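Local coordinates for protein tRNA delta(2)-isopentenylpyrophosphate transferase (Staphylococcus epidermidis ATCC 12228, PDB 3D3Q) that probably transfers a dimethylallyl group from dimethylallyl diphosphate to the adenine at position 37 of tRNAs that read codons beginning with uridine, at residues 220-225 and 267-272; 242-247 and 251-256. All coordinates share one frame; numbering follows the deposited sequence.

Contact 1 (220-225 and 267-272)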
ATOM      1  N   ILE A 220      21.359   0.758  -0.618  1.00 50.93           N
ATOM      2  CA  ILE A 220      21.563  -0.635  -0.980  1.00 50.35           C
ATOM      3  C   ILE A 220      21.345  -0.871  -2.471  1.00 50.83           C
ATOM      4  O   ILE A 220      22.127  -1.569  -3.111  1.00 49.12           O
ATOM      5  CB  ILE A 220      20.624  -1.550  -0.197  1.00 50.25           C
ATOM      6  CG1 ILE A 220      20.753  -1.274   1.300  1.00 49.65           C
ATOM      7  CG2 ILE A 220      20.963  -2.998  -0.492  1.00 49.47           C
ATOM      8  CD1 ILE A 220      19.757  -2.034   2.149  1.00 48.90           C
HETATM    9  N   MSE A 221      20.280  -0.293  -3.020  1.00 52.75           N
HETATM   10  CA  MSE A 221      19.988  -0.462  -4.440  1.00 54.09           C
HETATM   11  C   MSE A 221      21.169  -0.004  -5.290  1.00 53.07           C
HETATM   12  O   MSE A 221      21.576  -0.700  -6.222  1.00 53.63           O
HETATM   13  CB  MSE A 221      18.751   0.333  -4.858  1.00 57.37           C
HETATM   14  CG  MSE A 221      17.475   0.013  -4.103  1.00 61.31           C
HETATM   15 SE   MSE A 221      15.899   0.671  -5.063  1.00 68.30          SE
HETATM   16  CE  MSE A 221      16.315   2.568  -5.184  1.00 66.79           C
ATOM     17  N   LEU A 222      21.706   1.175  -4.977  1.00 51.20           N
ATOM     18  CA  LEU A 222      22.844   1.706  -5.718  1.00 48.78           C
ATOM     19  C   LEU A 222      23.980   0.719  -5.577  1.00 47.82           C
ATOM     20  O   LEU A 222      24.701   0.444  -6.533  1.00 46.99           O
ATOM     21  CB  LEU A 222      23.272   3.070  -5.158  1.00 47.68           C
ATOM     22  CG  LEU A 222      22.544   4.334  -5.636  1.00 47.08           C
ATOM     23  CD1 LEU A 222      22.796   4.563  -7.117  1.00 47.95           C
ATOM     24  CD2 LEU A 222      21.072   4.200  -5.377  1.00 47.74           C
ATOM     25  N   GLY A 223      24.111   0.171  -4.374  1.00 47.54           N
ATOM     26  CA  GLY A 223      25.163  -0.785  -4.094  1.00 46.72           C
ATOM     27  C   GLY A 223      24.938  -2.132  -4.739  1.00 47.26           C
ATOM     28  O   GLY A 223      25.865  -2.918  -4.849  1.00 46.92           O
ATOM     29  N   HIS A 224      23.715  -2.412  -5.173  1.00 48.55           N
ATOM     30  CA  HIS A 224      23.455  -3.696  -5.797  1.00 49.09           C
ATOM     31  C   HIS A 224      23.468  -3.672  -7.325  1.00 49.59           C
ATOM     32  O   HIS A 224      23.296  -4.708  -7.962  1.00 50.22           O
ATOM     33  CB  HIS A 224      22.138  -4.271  -5.287  1.00 50.46           C
ATOM     34  CG  HIS A 224      22.270  -5.025  -3.998  1.00 52.48           C
ATOM     35  ND1 HIS A 224      21.240  -5.770  -3.462  1.00 53.25           N
ATOM     36  CD2 HIS A 224      23.312  -5.158  -3.143  1.00 52.96           C
ATOM     37  CE1 HIS A 224      21.641  -6.329  -2.335  1.00 52.93           C
ATOM     38  NE2 HIS A 224      22.895  -5.974  -2.117  1.00 53.58           N
ATOM     39  N   GLY A 225      23.676  -2.499  -7.915  1.00 48.30           N
ATOM     40  CA  GLY A 225      23.721  -2.416  -9.361  1.00 48.19           C
ATOM     41  C   GLY A 225      22.525  -1.764 -10.023  1.00 48.65           C
ATOM     42  O   GLY A 225      22.246  -2.032 -11.193  1.00 48.46           O
ATOM     43  N   GLU A 267      20.287  12.344  -4.379  1.00 46.48           N
ATOM     44  CA  GLU A 267      19.619  13.183  -3.393  1.00 47.56           C
ATOM     45  C   GLU A 267      18.127  13.286  -3.719  1.00 47.85           C
ATOM     46  O   GLU A 267      17.277  13.237  -2.824  1.00 47.49           O
ATOM     47  CB  GLU A 267      20.225  14.575  -3.393  1.00 49.81           C
ATOM     48  CG  GLU A 267      19.371  15.555  -2.648  1.00 55.10           C
ATOM     49  CD  GLU A 267      20.113  16.260  -1.549  1.00 58.36           C
ATOM     50  OE1 GLU A 267      20.884  17.196  -1.871  1.00 60.03           O
ATOM     51  OE2 GLU A 267      19.947  15.858  -0.372  1.00 60.12           O
ATOM     52  N   LYS A 268      17.821  13.431  -5.010  1.00 47.95           N
ATOM     53  CA  LYS A 268      16.442  13.531  -5.471  1.00 48.04           C
ATOM     54  C   LYS A 268      15.743  12.175  -5.471  1.00 47.98           C
ATOM     55  O   LYS A 268      14.528  12.094  -5.284  1.00 48.31           O
ATOM     56  CB  LYS A 268      16.398  14.152  -6.869  1.00 47.51           C
ATOM     57  CG  LYS A 268      16.873  15.600  -6.893  1.00 49.27           C
ATOM     58  CD  LYS A 268      16.563  16.296  -8.217  1.00 50.77           C
ATOM     59  CE  LYS A 268      17.267  15.613  -9.400  1.00 51.57           C
ATOM     60  NZ  LYS A 268      17.051  16.308 -10.715  1.00 50.01           N
ATOM     61  N   LEU A 269      16.514  11.111  -5.680  1.00 48.23           N
ATOM     62  CA  LEU A 269      15.962   9.761  -5.679  1.00 47.71           C
ATOM     63  C   LEU A 269      15.459   9.368  -4.280  1.00 47.84           C
ATOM     64  O   LEU A 269      14.389   8.775  -4.144  1.00 47.71           O
ATOM     65  CB  LEU A 269      17.022   8.761  -6.168  1.00 46.71           C
ATOM     66  CG  LEU A 269      16.744   7.261  -6.035  1.00 45.77           C
ATOM     67  CD1 LEU A 269      15.433   6.913  -6.696  1.00 46.01           C
ATOM     68  CD2 LEU A 269      17.880   6.477  -6.667  1.00 45.49           C
ATOM     69  N   LYS A 270      16.223   9.698  -3.242  1.00 47.27           N
ATOM     70  CA  LYS A 270      15.817   9.372  -1.875  1.00 47.21           C
ATOM     71  C   LYS A 270      14.657  10.267  -1.453  1.00 47.74           C
ATOM     72  O   LYS A 270      13.850   9.891  -0.605  1.00 47.84           O
ATOM     73  CB  LYS A 270      16.978   9.569  -0.901  1.00 46.87           C
ATOM     74  CG  LYS A 270      18.215   8.720  -1.201  1.00 45.75           C
ATOM     75  CD  LYS A 270      19.308   8.953  -0.161  1.00 43.37           C
ATOM     76  CE  LYS A 270      20.557   8.172  -0.483  1.00 42.55           C
ATOM     77  NZ  LYS A 270      21.499   8.206   0.651  1.00 42.55           N
ATOM     78  N   GLN A 271      14.581  11.458  -2.039  1.00 47.50           N
ATOM     79  CA  GLN A 271      13.506  12.367  -1.709  1.00 47.55           C
ATOM     80  C   GLN A 271      12.204  11.845  -2.317  1.00 46.89           C
ATOM     81  O   GLN A 271      11.263  11.537  -1.589  1.00 48.08           O
ATOM     82  CB  GLN A 271      13.810  13.775  -2.226  1.00 50.10           C
ATOM     83  CG  GLN A 271      12.969  14.844  -1.554  1.00 51.28           C
ATOM     84  CD  GLN A 271      12.879  16.130  -2.352  1.00 51.63           C
ATOM     85  OE1 GLN A 271      12.344  17.127  -1.865  1.00 51.74           O
ATOM     86  NE2 GLN A 271      13.391  16.113  -3.582  1.00 51.56           N
ATOM     87  N   HIS A 272      12.144  11.736  -3.645  1.00 45.28           N
ATOM     88  CA  HIS A 272      10.941  11.222  -4.322  1.00 42.45           C
ATOM     89  C   HIS A 272      10.475   9.936  -3.643  1.00 40.81           C
ATOM     90  O   HIS A 272       9.287   9.644  -3.613  1.00 39.84           O
ATOM     91  CB  HIS A 272      11.226  10.885  -5.793  1.00 43.50           C
ATOM     92  CG  HIS A 272      11.456  12.075  -6.668  1.00 45.07           C
ATOM     93  ND1 HIS A 272      12.479  12.973  -6.458  1.00 45.43           N
ATOM     94  CD2 HIS A 272      10.810  12.492  -7.780  1.00 46.21           C
ATOM     95  CE1 HIS A 272      12.457  13.893  -7.405  1.00 45.55           C
ATOM     96  NE2 HIS A 272      11.454  13.624  -8.220  1.00 46.84           N
TER
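Leu222 and Leu269 meet through one methyl each where two helices of this P-loop-related transferase, 207-224 and 262-286, approach each other. The two side chains slide past one another in opposite directions, and CD2 of Leu222 lies 4.1 Å from CD2 of Leu269. Different first torsions serve the same meeting: with CG of Leu269 anti to the backbone N (chi1 170°) and CG of Leu222 beside that nitrogen and anti to the carbonyl carbon, each leucine sends its CD2 toward the other helix. Met221, a selenomethionine, flanks the pair. The contact is wholly apolar, with no hydrogen bond across it, and the helices are well apart here: CA of Leu222 and CA of Leu269 are 10.6 Å from each other. Leu226 of the following helix 226-235 touches both Met221 and Leu269 and extends the apolar cluster. At its border Lys270 makes a salt bridge with Asp219, a polar tie between the same two helices. Gly225, with positive phi, forms a Schellman motif after 220-224 and is also the N-cap of the next helix. Within 267-272, His272 N donates to Lys268 O at 2.9 Å. The methyl of Leu269 that meets Leu222 also faces the selenomethionine, whose terminal CE in Met221 lies 4.5 Å from Leu269 CD2.

Contact 2 (242-247 and 251-256); sequences QSMQAI and ELVPVI
Bends at chi2 (-71°) and chi3 of Met244 swing the end of this selenomethionine toward Val253, and a bend at chi2 of Glu251 (96°) lays its carboxylate beside Ile247. The two pairs join a short 3-10 turn, 243-245, and the loop residues after it to Val253, in the first turn of a weakly bonded helix, and to Glu251 just before that helix; in this IPP transferase family protein the loop after helix 226-235 leads here into helix 252-257. Met244 and Val253 cross at about a right angle, methyl against methyl, with CE of Met244 4.1 Å from CG2 of Val253. Ile247 and Glu251 instead lie side by side and point the same way. Glu251 OE2 packs 3.6 Å from Ile247 CA and 3.8 Å from Ile247 CB, a van der Waals approach with no hydrogen bond between the segments. The polar partner of the carboxylate is in the intervening turn, where Gly248 N donates to Glu251 OE1; this bond ties OE1 to Gly248, within 245-250, a region that by similarity interacts with substrate tRNA. The side chain of Ile247 is about 7 Å from that of Thr16, a substrate-binding residue by similarity. Ser243 OG is hydrogen-bonded to Pro72 O. The 3-10 turn itself is closed by backbone bonds from Gln245 N to Gln242 O, 2.9 Å, and from Ala246 N to Ser243 O, 3.1 Å.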
ATOM      1  N   GLN A 242       6.689   4.572 -20.242  1.00 53.10           N
ATOM      2  CA  GLN A 242       6.056   4.894 -18.971  1.00 53.88           C
ATOM      3  C   GLN A 242       6.861   4.323 -17.820  1.00 54.11           C
ATOM      4  O   GLN A 242       7.131   5.005 -16.837  1.00 54.86           O
ATOM      5  CB  GLN A 242       4.637   4.326 -18.939  1.00 55.50           C
ATOM      6  CG  GLN A 242       4.153   3.883 -17.564  1.00 56.34           C
ATOM      7  CD  GLN A 242       2.801   3.204 -17.617  1.00 56.34           C
ATOM      8  OE1 GLN A 242       2.618   2.212 -18.317  1.00 56.46           O
ATOM      9  NE2 GLN A 242       1.841   3.743 -16.876  1.00 57.42           N
ATOM     10  N   SER A 243       7.246   3.062 -17.946  1.00 54.24           N
ATOM     11  CA  SER A 243       8.014   2.407 -16.899  1.00 53.83           C
ATOM     12  C   SER A 243       9.280   3.182 -16.518  1.00 54.07           C
ATOM     13  O   SER A 243       9.597   3.297 -15.340  1.00 53.71           O
ATOM     14  CB  SER A 243       8.382   1.008 -17.356  1.00 53.39           C
ATOM     15  OG  SER A 243       8.989   1.082 -18.626  1.00 54.65           O
HETATM   16  N   MSE A 244       9.994   3.714 -17.510  1.00 54.91           N
HETATM   17  CA  MSE A 244      11.231   4.460 -17.258  1.00 55.19           C
HETATM   18  C   MSE A 244      11.017   5.800 -16.584  1.00 53.27           C
HETATM   19  O   MSE A 244      11.966   6.563 -16.402  1.00 52.57           O
HETATM   20  CB  MSE A 244      11.982   4.704 -18.563  1.00 60.45           C
HETATM   21  CG  MSE A 244      12.574   3.468 -19.199  1.00 66.90           C
HETATM   22 SE   MSE A 244      14.089   2.754 -18.243  1.00 76.91          SE
HETATM   23  CE  MSE A 244      15.496   3.775 -19.089  1.00 74.29           C
ATOM     24  N   GLN A 245       9.768   6.087 -16.229  1.00 52.02           N
ATOM     25  CA  GLN A 245       9.408   7.346 -15.580  1.00 50.21           C
ATOM     26  C   GLN A 245       9.162   7.149 -14.112  1.00 49.21           C
ATOM     27  O   GLN A 245       8.917   8.109 -13.389  1.00 49.73           O
ATOM     28  CB  GLN A 245       8.154   7.929 -16.226  1.00 49.10           C
ATOM     29  CG  GLN A 245       8.407   8.549 -17.567  1.00 48.85           C
ATOM     30  CD  GLN A 245       9.334   9.728 -17.447  1.00 49.81           C
ATOM     31  OE1 GLN A 245       9.028  10.692 -16.751  1.00 51.70           O
ATOM     32  NE2 GLN A 245      10.477   9.663 -18.121  1.00 50.84           N
ATOM     33  N   ALA A 246       9.213   5.895 -13.678  1.00 49.21           N
ATOM     34  CA  ALA A 246       8.985   5.569 -12.273  1.00 49.16           C
ATOM     35  C   ALA A 246      10.162   6.019 -11.423  1.00 48.33           C
ATOM     36  O   ALA A 246      11.308   6.029 -11.881  1.00 47.49           O
ATOM     37  CB  ALA A 246       8.768   4.070 -12.105  1.00 48.23           C
ATOM     38  N   ILE A 247       9.870   6.394 -10.182  1.00 47.65           N
ATOM     39  CA  ILE A 247      10.908   6.841  -9.276  1.00 46.43           C
ATOM     40  C   ILE A 247      11.968   5.737  -9.170  1.00 45.24           C
ATOM     41  O   ILE A 247      11.656   4.577  -8.894  1.00 43.81           O
ATOM     42  CB  ILE A 247      10.309   7.190  -7.882  1.00 46.72           C
ATOM     43  CG1 ILE A 247      11.230   6.655  -6.788  1.00 47.64           C
ATOM     44  CG2 ILE A 247       8.858   6.685  -7.772  1.00 46.66           C
ATOM     45  CD1 ILE A 247      10.592   6.606  -5.423  1.00 50.82           C
ATOM     46  N   GLU A 251      15.245   9.498 -12.468  1.00 45.84           N
ATOM     47  CA  GLU A 251      16.268  10.351 -11.871  1.00 45.20           C
ATOM     48  C   GLU A 251      17.653   9.981 -12.354  1.00 43.71           C
ATOM     49  O   GLU A 251      18.503  10.840 -12.551  1.00 42.83           O
ATOM     50  CB  GLU A 251      16.234  10.266 -10.344  1.00 46.13           C
ATOM     51  CG  GLU A 251      14.909  10.693  -9.736  1.00 48.53           C
ATOM     52  CD  GLU A 251      13.990   9.523  -9.460  1.00 49.88           C
ATOM     53  OE1 GLU A 251      14.241   8.425 -10.017  1.00 50.12           O
ATOM     54  OE2 GLU A 251      13.010   9.714  -8.699  1.00 49.85           O
ATOM     55  N   LEU A 252      17.870   8.691 -12.554  1.00 43.53           N
ATOM     56  CA  LEU A 252      19.160   8.210 -13.011  1.00 42.57           C
ATOM     57  C   LEU A 252      19.392   8.350 -14.507  1.00 42.00           C
ATOM     58  O   LEU A 252      20.531   8.378 -14.946  1.00 42.30           O
ATOM     59  CB  LEU A 252      19.355   6.751 -12.588  1.00 41.74           C
ATOM     60  CG  LEU A 252      19.315   6.471 -11.076  1.00 41.92           C
ATOM     61  CD1 LEU A 252      19.490   4.979 -10.808  1.00 42.76           C
ATOM     62  CD2 LEU A 252      20.401   7.247 -10.374  1.00 40.89           C
ATOM     63  N   VAL A 253      18.338   8.435 -15.306  1.00 42.00           N
ATOM     64  CA  VAL A 253      18.553   8.560 -16.750  1.00 42.95           C
ATOM     65  C   VAL A 253      19.404   9.782 -17.090  1.00 44.10           C
ATOM     66  O   VAL A 253      20.331   9.694 -17.889  1.00 44.41           O
ATOM     67  CB  VAL A 253      17.218   8.641 -17.548  1.00 41.99           C
ATOM     68  CG1 VAL A 253      17.503   8.775 -19.034  1.00 39.96           C
ATOM     69  CG2 VAL A 253      16.395   7.393 -17.309  1.00 42.77           C
ATOM     70  N   PRO A 254      19.102  10.941 -16.479  1.00 45.20           N
ATOM     71  CA  PRO A 254      19.857  12.174 -16.735  1.00 45.81           C
ATOM     72  C   PRO A 254      21.347  12.071 -16.413  1.00 45.87           C
ATOM     73  O   PRO A 254      22.187  12.608 -17.136  1.00 46.34           O
ATOM     74  CB  PRO A 254      19.151  13.205 -15.847  1.00 45.36           C
ATOM     75  CG  PRO A 254      17.751  12.711 -15.817  1.00 45.40           C
ATOM     76  CD  PRO A 254      17.945  11.226 -15.614  1.00 46.25           C
ATOM     77  N   VAL A 255      21.669  11.372 -15.332  1.00 45.65           N
ATOM     78  CA  VAL A 255      23.052  11.221 -14.923  1.00 46.52           C
ATOM     79  C   VAL A 255      23.834  10.344 -15.913  1.00 45.46           C
ATOM     80  O   VAL A 255      25.061  10.421 -15.998  1.00 44.66           O
ATOM     81  CB  VAL A 255      23.138  10.673 -13.453  1.00 46.99           C
ATOM     82  CG1 VAL A 255      22.622   9.262 -13.388  1.00 48.49           C
ATOM     83  CG2 VAL A 255      24.562  10.749 -12.948  1.00 49.86           C
ATOM     84  N   ILE A 256      23.112   9.541 -16.682  1.00 45.49           N
ATOM     85  CA  ILE A 256      23.731   8.678 -17.673  1.00 46.29           C
ATOM     86  C   ILE A 256      24.139   9.506 -18.890  1.00 47.82           C
ATOM     87  O   ILE A 256      25.011   9.117 -19.672  1.00 48.39           O
ATOM     88  CB  ILE A 256      22.766   7.593 -18.140  1.00 46.02           C
ATOM     89  CG1 ILE A 256      22.297   6.778 -16.947  1.00 47.63           C
ATOM     90  CG2 ILE A 256      23.446   6.679 -19.131  1.00 46.15           C
ATOM     91  CD1 ILE A 256      21.296   5.693 -17.326  1.00 47.88           C
TER

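From the N terminus, the chain passes through the P-loop and most of the parallel sheet before helix 207-224 delivers the first half of contact 1. Helix 226-235 and a loop follow; contact 2 then closes the short turn between 242-247 and 251-256, and helix 262-286 returns to complete contact 1. The small loop of contact 2 thus falls entirely within the longer one of contact 1, without crossing it. Their centres are 12 Å apart and they touch directly: His272 CG lies 3.5 Å from Glu251 OE2, and Leu269 CD1 packs on Glu251 and Ile247. Helix 262-286 thereby joins helix 207-224 to the putative tRNA-binding loop.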